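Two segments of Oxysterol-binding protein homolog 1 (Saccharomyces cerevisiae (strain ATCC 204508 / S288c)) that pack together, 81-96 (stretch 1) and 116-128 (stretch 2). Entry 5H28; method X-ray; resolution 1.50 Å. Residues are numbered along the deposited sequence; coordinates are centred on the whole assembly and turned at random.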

# COMPACT_ATOMS: atom_id res chain seq x y z
N GLU A 81 -3.66 10.44 -5.53
CA GLU A 81 -3.80 10.94 -6.90
C GLU A 81 -2.47 11.50 -7.39
O GLU A 81 -1.82 12.27 -6.69
CB GLU A 81 -4.85 12.05 -6.93
CG GLU A 81 -5.07 12.71 -8.29
CD GLU A 81 -6.01 11.93 -9.18
OE1 GLU A 81 -6.90 11.24 -8.64
OE2 GLU A 81 -5.87 12.01 -10.42
N ARG A 82 -2.06 11.14 -8.60
CA ARG A 82 -0.81 11.66 -9.15
C ARG A 82 -1.11 12.73 -10.20
O ARG A 82 -1.96 12.52 -11.07
CB ARG A 82 0.01 10.53 -9.80
CG ARG A 82 0.49 9.46 -8.82
CD ARG A 82 1.25 8.32 -9.50
NE ARG A 82 2.64 8.64 -9.82
CZ ARG A 82 3.11 8.78 -11.06
NH1 ARG A 82 2.29 8.64 -12.10
NH2 ARG A 82 4.40 9.03 -11.26
N ASP A 83 -0.44 13.87 -10.10
CA ASP A 83 -0.64 14.94 -11.08
C ASP A 83 0.26 14.70 -12.29
O ASP A 83 0.85 13.63 -12.41
CB ASP A 83 -0.38 16.33 -10.46
CG ASP A 83 1.03 16.51 -9.92
OD1 ASP A 83 1.96 15.83 -10.39
OD2 ASP A 83 1.21 17.38 -9.04
N SER A 84 0.37 15.69 -13.18
CA SER A 84 1.18 15.52 -14.38
C SER A 84 2.67 15.31 -14.11
O SER A 84 3.40 14.88 -15.01
CB SER A 84 0.98 16.70 -15.33
OG SER A 84 1.41 17.92 -14.76
N ASN A 85 3.13 15.63 -12.90
CA ASN A 85 4.53 15.43 -12.54
C ASN A 85 4.68 14.11 -11.78
O ASN A 85 5.78 13.73 -11.38
CB ASN A 85 5.04 16.56 -11.64
CG ASN A 85 5.52 17.76 -12.42
OD1 ASN A 85 6.08 17.63 -13.50
ND2 ASN A 85 5.31 18.95 -11.86
N GLY A 86 3.55 13.44 -11.57
CA GLY A 86 3.57 12.19 -10.84
C GLY A 86 3.51 12.44 -9.34
O GLY A 86 3.62 11.51 -8.55
N ASN A 87 3.35 13.71 -8.96
CA ASN A 87 3.28 14.06 -7.54
C ASN A 87 1.92 13.81 -6.92
O ASN A 87 0.88 14.04 -7.54
CB ASN A 87 3.63 15.53 -7.32
CG ASN A 87 5.09 15.82 -7.51
OD1 ASN A 87 5.95 15.06 -7.08
ND2 ASN A 87 5.40 16.95 -8.16
N THR A 88 1.94 13.34 -5.68
CA THR A 88 0.73 13.08 -4.91
C THR A 88 0.58 14.26 -3.94
O THR A 88 1.49 15.09 -3.84
CB THR A 88 0.88 11.83 -4.04
OG1 THR A 88 1.93 12.04 -3.09
CG2 THR A 88 1.21 10.62 -4.89
N PRO A 89 -0.55 14.34 -3.24
CA PRO A 89 -0.73 15.45 -2.29
C PRO A 89 0.38 15.42 -1.23
O PRO A 89 0.82 16.47 -0.76
CB PRO A 89 -2.11 15.17 -1.71
CG PRO A 89 -2.84 14.62 -2.91
CD PRO A 89 -1.83 13.64 -3.47
N LEU A 90 0.82 14.22 -0.87
CA LEU A 90 1.88 14.07 0.12
C LEU A 90 3.19 14.66 -0.40
O LEU A 90 3.94 15.27 0.36
CB LEU A 90 2.07 12.59 0.48
CG LEU A 90 3.06 12.27 1.61
CD1 LEU A 90 2.57 12.85 2.93
CD2 LEU A 90 3.22 10.76 1.72
N HIS A 91 3.47 14.48 -1.69
CA HIS A 91 4.69 15.05 -2.27
C HIS A 91 4.64 16.57 -2.16
O HIS A 91 5.63 17.21 -1.81
CB HIS A 91 4.82 14.72 -3.77
CG HIS A 91 5.31 13.34 -4.06
ND1 HIS A 91 4.47 12.25 -4.15
CD2 HIS A 91 6.55 12.88 -4.37
CE1 HIS A 91 5.16 11.18 -4.50
NE2 HIS A 91 6.43 11.54 -4.64
N ILE A 92 3.49 17.13 -2.49
CA ILE A 92 3.30 18.57 -2.45
C ILE A 92 3.41 19.10 -1.02
O ILE A 92 4.06 20.12 -0.78
CB ILE A 92 1.92 18.97 -3.05
CG1 ILE A 92 1.80 18.43 -4.49
CG2 ILE A 92 1.75 20.48 -3.01
CD1 ILE A 92 2.86 18.93 -5.46
N ALA A 93 2.78 18.41 -0.08
CA ALA A 93 2.82 18.83 1.31
C ALA A 93 4.24 18.80 1.87
O ALA A 93 4.65 19.70 2.60
CB ALA A 93 1.91 17.95 2.15
N ALA A 94 4.98 17.75 1.53
CA ALA A 94 6.36 17.60 2.00
C ALA A 94 7.24 18.71 1.43
O ALA A 94 8.01 19.33 2.16
CB ALA A 94 6.90 16.24 1.59
N TYR A 95 7.13 18.95 0.14
CA TYR A 95 7.95 19.98 -0.48
C TYR A 95 7.64 21.37 0.06
O TYR A 95 8.54 22.19 0.26
CB TYR A 95 7.77 19.98 -2.00
CG TYR A 95 8.62 21.03 -2.67
CD1 TYR A 95 10.01 20.92 -2.70
CD2 TYR A 95 8.04 22.18 -3.20
CE1 TYR A 95 10.80 21.92 -3.23
CE2 TYR A 95 8.82 23.19 -3.74
CZ TYR A 95 10.20 23.06 -3.75
OH TYR A 95 10.98 24.07 -4.27
N GLN A 96 6.36 21.65 0.30
CA GLN A 96 5.93 22.96 0.78
C GLN A 96 6.07 23.11 2.29
O GLN A 96 5.57 24.08 2.87
CB GLN A 96 4.50 23.23 0.33
CG GLN A 96 4.19 24.69 0.09
CD GLN A 96 2.81 24.90 -0.51
OE1 GLN A 96 2.50 24.37 -1.58
NE2 GLN A 96 1.98 25.67 0.17
N LEU A 116 6.07 7.01 -6.40
CA LEU A 116 7.20 7.73 -6.98
C LEU A 116 6.67 8.71 -8.03
O LEU A 116 5.76 8.38 -8.78
CB LEU A 116 8.17 6.76 -7.66
CG LEU A 116 8.73 5.63 -6.79
CD1 LEU A 116 9.56 4.68 -7.65
CD2 LEU A 116 9.55 6.22 -5.68
N ASN A 117 7.23 9.92 -8.07
CA ASN A 117 6.80 10.88 -9.08
C ASN A 117 7.62 10.62 -10.34
O ASN A 117 8.39 9.65 -10.40
CB ASN A 117 6.95 12.34 -8.58
CG ASN A 117 8.38 12.73 -8.26
OD1 ASN A 117 9.32 12.04 -8.63
ND2 ASN A 117 8.54 13.87 -7.58
N ASN A 118 7.46 11.46 -11.36
CA ASN A 118 8.18 11.25 -12.62
C ASN A 118 9.70 11.29 -12.49
O ASN A 118 10.41 10.70 -13.31
CB ASN A 118 7.73 12.26 -13.68
CG ASN A 118 6.30 12.02 -14.15
OD1 ASN A 118 5.83 12.67 -15.08
ND2 ASN A 118 5.62 11.09 -13.50
N SER A 119 10.19 11.97 -11.46
CA SER A 119 11.63 12.06 -11.22
C SER A 119 12.10 10.90 -10.34
O SER A 119 13.24 10.89 -9.88
CB SER A 119 11.98 13.39 -10.55
OG SER A 119 11.98 14.46 -11.49
N HIS A 120 11.21 9.94 -10.12
CA HIS A 120 11.49 8.74 -9.33
C HIS A 120 11.71 9.03 -7.84
O HIS A 120 12.44 8.32 -7.16
CB HIS A 120 12.71 8.01 -9.92
CG HIS A 120 12.61 7.80 -11.40
ND1 HIS A 120 13.38 8.49 -12.31
CD2 HIS A 120 11.79 6.99 -12.13
CE1 HIS A 120 13.05 8.12 -13.54
NE2 HIS A 120 12.09 7.21 -13.45
N LEU A 121 11.04 10.07 -7.35
CA LEU A 121 11.18 10.45 -5.95
C LEU A 121 9.95 10.15 -5.10
O LEU A 121 8.81 10.28 -5.57
CB LEU A 121 11.47 11.94 -5.84
CG LEU A 121 12.78 12.44 -6.47
CD1 LEU A 121 12.78 13.96 -6.54
CD2 LEU A 121 13.95 11.92 -5.66
N GLN A 122 10.19 9.76 -3.86
CA GLN A 122 9.11 9.52 -2.91
C GLN A 122 8.89 10.86 -2.22
O GLN A 122 9.76 11.72 -2.25
CB GLN A 122 9.51 8.47 -1.87
CG GLN A 122 9.41 7.04 -2.37
CD GLN A 122 9.76 6.03 -1.29
OE1 GLN A 122 9.44 6.22 -0.12
NE2 GLN A 122 10.41 4.94 -1.69
N ALA A 123 7.73 11.03 -1.60
CA ALA A 123 7.41 12.28 -0.92
C ALA A 123 8.46 12.69 0.10
O ALA A 123 8.81 13.86 0.19
CB ALA A 123 6.04 12.17 -0.25
N ILE A 124 8.99 11.73 0.86
CA ILE A 124 9.98 12.06 1.88
C ILE A 124 11.22 12.74 1.28
O ILE A 124 11.85 13.57 1.94
CB ILE A 124 10.40 10.81 2.69
CG1 ILE A 124 11.36 11.23 3.81
CG2 ILE A 124 11.02 9.77 1.78
CD1 ILE A 124 11.68 10.12 4.79
N GLU A 125 11.55 12.39 0.04
CA GLU A 125 12.71 12.96 -0.63
C GLU A 125 12.45 14.38 -1.13
O GLU A 125 13.37 15.04 -1.62
CB GLU A 125 13.13 12.08 -1.80
CG GLU A 125 13.41 10.65 -1.43
CD GLU A 125 13.75 9.81 -2.64
OE1 GLU A 125 14.91 9.87 -3.11
OE2 GLU A 125 12.85 9.12 -3.14
N MET A 126 11.21 14.84 -1.03
CA MET A 126 10.85 16.18 -1.47
C MET A 126 11.11 17.20 -0.36
O MET A 126 11.12 18.40 -0.61
CB MET A 126 9.36 16.25 -1.85
CG MET A 126 8.92 15.30 -2.95
SD MET A 126 9.56 15.73 -4.58
CE MET A 126 8.51 17.14 -5.01
N CYS A 127 11.31 16.71 0.86
CA CYS A 127 11.53 17.58 2.00
C CYS A 127 12.83 18.39 1.98
O CYS A 127 13.91 17.84 1.75
CB CYS A 127 11.52 16.78 3.31
SG CYS A 127 9.97 16.01 3.75
N LYS A 128 12.69 19.69 2.21
CA LYS A 128 13.84 20.57 2.30
C LYS A 128 14.08 20.66 3.80
O LYS A 128 15.22 20.77 4.27
CB LYS A 128 13.50 21.95 1.74
CG LYS A 128 14.67 22.92 1.68
CD LYS A 128 14.23 24.26 1.12
CE LYS A 128 15.39 25.23 1.02
NZ LYS A 128 16.47 24.71 0.15
O HOH W 1 8.35 14.71 -10.97
O HOH W 2 10.00 20.37 3.71

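The two stretches meet through a matched pair of beta turns joined by polar bonds and, beyond them, an apolar patch against one helix, with His91 linking the two parts. The chains run in the same general direction, so that Gly86 lies beside Asn117 (CA to CA 3.9 Å), His91 beside Ala123 (CA to CA 4.1 Å) and Tyr95 beside Met126 (CA to CA 4.9 Å); together they bury 699 Å².

At the turn end, type I turns span Asp83 to Gly86 and Asn117 to His120. Asn85 O accepts a nearly straight hydrogen bond from Asn118 N (2.8 Å), tying one turn's backbone to the other's. Close packing here depends on Gly86: a CB would point toward stretch 2 and clash with Asn117 CA, and the backbone angles of Gly86 themselves call for glycine. Gly86 O also receives a CA-H...O contact from Asn117 CA (3.3 Å). Arg82 reaches across to Leu116 O, which accepts from NH2 (2.9 Å) and, weakly, from NE (3.3 Å), with Leu116 O lying at the guanidinium edge, near its plane.

Each turn is braced by a side chain of its own. Asp83 OD1 accepts from Asn85 N (2.8 Å) and Asn87 N (2.9 Å), while Asn117 OD1 accepts from Leu121 N (2.9 Å). With its oxygen so engaged, Asn117 offers ND2 across the contact to Asn87 OD1 (2.9 Å), coupling the fold of one turn to the partner stretch.

His91, buried in the first turn of helix 89-95, is held from both stretches. Its ND1 shares a 2.8 Å hydrogen bond with Thr88 OG1, which also caps the helix by accepting from His91 N (3.2 Å). On the far side of the ring, NE2 donates to Leu121 O (2.8 Å), a carbonyl that also accepts from Asn117 N (3.0 Å). The ring is thus fixed in orientation: Ala123 CB sits over its face, 4.1 Å from the centroid of the His91 ring, and Met126 lies at its edge, with CG 3.7 Å from His91 CD2.

Ala123 CB also packs on Leu90 CG (3.5 Å), one residue before His91. Further along the helix the contact becomes largely apolar. The small Ala94 side chain, pointing toward stretch 2, brings its CB within 3.8 Å of Cys127 SG and 4.2 Å of Met126 CB. Tyr95 closes this end, its CB 4.1 Å from Met126 CB and its CA 3.5 Å from Met126 O in a CA-H...O contact. A water then bridges the backbones, donating to Ala94 O and accepting from Lys128 N.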